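Local coordinates for cysteine-rich repeat secretory protein 15 (Arabidopsis thaliana, PDB 6GRF), which probably modulates cell-to-cell trafficking through plasmodesmata as a membrane-bound protein with two extracellular DUF26 (Gnk2-homologous) domains, at residues L146-S151 / K157-G162. Numbering follows the deposited sequence.
Sequences LSDLES and KVSRSG
Asp148 OD2 is gripped by two donors from the facing strand: Lys157 NZ, which closes a salt bridge at 2.7 Å, and the hydroxyl of Ser159, whose OG donates to the same oxygen over 2.7 Å. The two approach OD2 from different directions. Ser159 OG takes the anti lone pair, whereas the ammonium comes in on the syn side, 23° out of the carboxylate plane. With its CG anti to the backbone N (chi1 -175°), Asp148 reaches from the last turn of helix 136-149 to the strand. The two side chains of the salt bridge cross at about a right angle. Bends at its second and fourth torsions (chi2 86°) turn the lysine chain back over its own strand and leave Lys157 CE 3.2 Å from Asp148 OD1. There Lys157 NZ also donates to Val158 O at 3.0 Å, above the carbonyl plane; this second bond helps fix where the ammonium sits.

The contact belongs to the second Gnk2-homologous domain, in which helices 136-149 and 176-193 pack on a five-stranded antiparallel sheet. Strand 156-161 forms an outer edge of that sheet and follows the helix after a short connection, pairing on its inner side with strand 164-170. Beneath the polar cluster, the buried Leu149 brings CD2 to 3.8 Å from Ser159 CB and 3.7 Å from Lys157 O. Ser159 has its hydroxyl turned to the carboxylate and its CB to the leucine. Leu149 also touches Ala168 on the neighbouring strand.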
ATOM      1  N   LEU A 146       4.858  15.709  -8.705  1.00 27.06           N
ATOM      2  CA  LEU A 146       5.130  14.299  -8.979  1.00 27.74           C
ATOM      3  C   LEU A 146       6.639  14.068  -9.064  1.00 28.08           C
ATOM      4  O   LEU A 146       7.128  13.027  -8.638  1.00 27.70           O
ATOM      5  CB  LEU A 146       4.429  13.874 -10.274  1.00 28.09           C
ATOM      6  CG  LEU A 146       2.907  13.768 -10.198  1.00 28.04           C
ATOM      7  CD1 LEU A 146       2.351  13.237 -11.502  1.00 29.18           C
ATOM      8  CD2 LEU A 146       2.462  12.888  -9.041  1.00 28.06           C
ATOM      9  N   SER A 147       7.370  15.057  -9.581  1.00 28.97           N
ATOM     10  CA  SER A 147       8.812  14.960  -9.664  1.00 29.90           C
ATOM     11  C   SER A 147       9.438  14.929  -8.257  1.00 30.18           C
ATOM     12  O   SER A 147      10.422  14.221  -8.010  1.00 30.98           O
ATOM     13  CB  SER A 147       9.382  16.070 -10.488  1.00 30.73           C
ATOM     14  OG  SER A 147      10.788  16.099 -10.323  1.00 31.56           O
ATOM     15  N   ASP A 148       8.876  15.715  -7.340  1.00 30.09           N
ATOM     16  CA  ASP A 148       9.357  15.778  -5.974  1.00 30.11           C
ATOM     17  C   ASP A 148       9.041  14.460  -5.234  1.00 30.22           C
ATOM     18  O   ASP A 148       9.882  13.972  -4.496  1.00 29.30           O
ATOM     19  CB  ASP A 148       8.763  16.987  -5.258  1.00 30.46           C
ATOM     20  CG  ASP A 148       9.305  17.194  -3.857  1.00 31.05           C
ATOM     21  OD1 ASP A 148      10.479  16.848  -3.613  1.00 32.16           O
ATOM     22  OD2 ASP A 148       8.537  17.661  -3.016  1.00 31.88           O
ATOM     23  N   LEU A 149       7.835  13.913  -5.437  1.00 29.94           N
ATOM     24  CA  LEU A 149       7.387  12.640  -4.828  1.00 30.25           C
ATOM     25  C   LEU A 149       8.361  11.509  -5.197  1.00 31.83           C
ATOM     26  O   LEU A 149       8.746  10.707  -4.331  1.00 30.23           O
ATOM     27  CB  LEU A 149       5.964  12.291  -5.290  1.00 28.86           C
ATOM     28  CG  LEU A 149       4.825  13.190  -4.801  1.00 28.69           C
ATOM     29  CD1 LEU A 149       3.473  12.601  -5.180  1.00 28.82           C
ATOM     30  CD2 LEU A 149       4.868  13.447  -3.306  1.00 28.28           C
ATOM     31  N   GLU A 150       8.737  11.467  -6.480  1.00 33.60           N
ATOM     32  CA  GLU A 150       9.648  10.482  -7.078  1.00 36.24           C
ATOM     33  C   GLU A 150      11.038  10.495  -6.430  1.00 36.79           C
ATOM     34  O   GLU A 150      11.814   9.600  -6.699  1.00 37.40           O
ATOM     35  CB  GLU A 150       9.920  10.838  -8.537  1.00 39.61           C
ATOM     36  CG  GLU A 150       9.052  10.140  -9.548  1.00 41.55           C
ATOM     37  CD  GLU A 150       9.434  10.535 -10.966  1.00 44.34           C
ATOM     38  OE1 GLU A 150      10.026  11.616 -11.124  1.00 47.06           O
ATOM     39  OE2 GLU A 150       9.153   9.766 -11.910  1.00 48.16           O
ATOM     40  N   SER A 151      11.360  11.560  -5.679  1.00 37.00           N
ATOM     41  CA  SER A 151      12.675  11.778  -5.057  1.00 37.49           C
ATOM     42  C   SER A 151      12.792  10.956  -3.767  1.00 36.99           C
ATOM     43  O   SER A 151      13.891  10.735  -3.256  1.00 39.93           O
ATOM     44  CB  SER A 151      12.976  13.273  -4.820  1.00 37.41           C
ATOM     45  OG  SER A 151      12.193  13.889  -3.774  1.00 35.71           O
ATOM     46  N   LYS A 157       6.607  11.225   1.399  1.00 26.76           N
ATOM     47  CA  LYS A 157       6.810  12.630   1.035  1.00 27.44           C
ATOM     48  C   LYS A 157       5.437  13.266   0.858  1.00 27.53           C
ATOM     49  O   LYS A 157       4.554  12.657   0.275  1.00 26.24           O
ATOM     50  CB  LYS A 157       7.655  12.740  -0.236  1.00 27.57           C
ATOM     51  CG  LYS A 157       7.996  14.156  -0.704  1.00 28.45           C
ATOM     52  CD  LYS A 157       9.234  14.718  -0.039  1.00 29.28           C
ATOM     53  CE  LYS A 157       9.701  16.043  -0.601  1.00 30.17           C
ATOM     54  NZ  LYS A 157       8.685  17.101  -0.373  1.00 30.70           N
ATOM     55  N   VAL A 158       5.285  14.469   1.426  1.00 29.22           N
ATOM     56  CA  VAL A 158       4.197  15.392   1.135  1.00 29.65           C
ATOM     57  C   VAL A 158       4.779  16.474   0.224  1.00 30.13           C
ATOM     58  O   VAL A 158       5.849  17.006   0.533  1.00 28.52           O
ATOM     59  CB  VAL A 158       3.638  16.027   2.416  1.00 30.89           C
ATOM     60  CG1 VAL A 158       2.720  17.191   2.092  1.00 31.97           C
ATOM     61  CG2 VAL A 158       2.937  15.018   3.308  1.00 31.53           C
ATOM     62  N   SER A 159       4.095  16.773  -0.886  1.00 31.21           N
ATOM     63  CA  SER A 159       4.565  17.797  -1.806  1.00 33.44           C
ATOM     64  C   SER A 159       3.423  18.730  -2.240  1.00 33.86           C
ATOM     65  O   SER A 159       2.280  18.332  -2.308  1.00 32.53           O
ATOM     66  CB  SER A 159       5.244  17.167  -2.982  1.00 34.74           C
ATOM     67  OG  SER A 159       5.931  18.167  -3.724  1.00 38.36           O
ATOM     68  N   ARG A 160       3.779  19.976  -2.574  1.00 35.00           N
ATOM     69  CA  ARG A 160       2.820  21.045  -2.788  1.00 36.86           C
ATOM     70  C   ARG A 160       3.450  22.061  -3.754  1.00 35.04           C
ATOM     71  O   ARG A 160       4.621  22.382  -3.658  1.00 33.66           O
ATOM     72  CB  ARG A 160       2.440  21.634  -1.425  1.00 41.19           C
ATOM     73  CG  ARG A 160       1.276  22.617  -1.419  1.00 46.54           C
ATOM     74  CD  ARG A 160       0.978  23.168  -0.020  1.00 50.78           C
ATOM     75  NE  ARG A 160       0.296  22.238   0.889  1.00 53.20           N
ATOM     76  CZ  ARG A 160       0.901  21.343   1.685  1.00 55.99           C
ATOM     77  NH1 ARG A 160       2.215  21.195   1.655  1.00 56.76           N
ATOM     78  NH2 ARG A 160       0.189  20.592   2.517  1.00 56.04           N
ATOM     79  N   SER A 161       2.673  22.488  -4.743  1.00 33.48           N
ATOM     80  CA  SER A 161       3.065  23.545  -5.650  1.00 33.44           C
ATOM     81  C   SER A 161       1.782  24.213  -6.129  1.00 33.73           C
ATOM     82  O   SER A 161       0.984  23.569  -6.808  1.00 33.18           O
ATOM     83  CB  SER A 161       3.877  23.002  -6.797  1.00 32.86           C
ATOM     84  OG  SER A 161       4.102  23.983  -7.794  1.00 33.58           O
ATOM     85  N   GLY A 162       1.583  25.474  -5.727  1.00 34.52           N
ATOM     86  CA  GLY A 162       0.330  26.158  -5.933  1.00 35.32           C
ATOM     87  C   GLY A 162      -0.804  25.416  -5.241  1.00 35.72           C
ATOM     88  O   GLY A 162      -0.698  25.051  -4.050  1.00 35.79           O
TER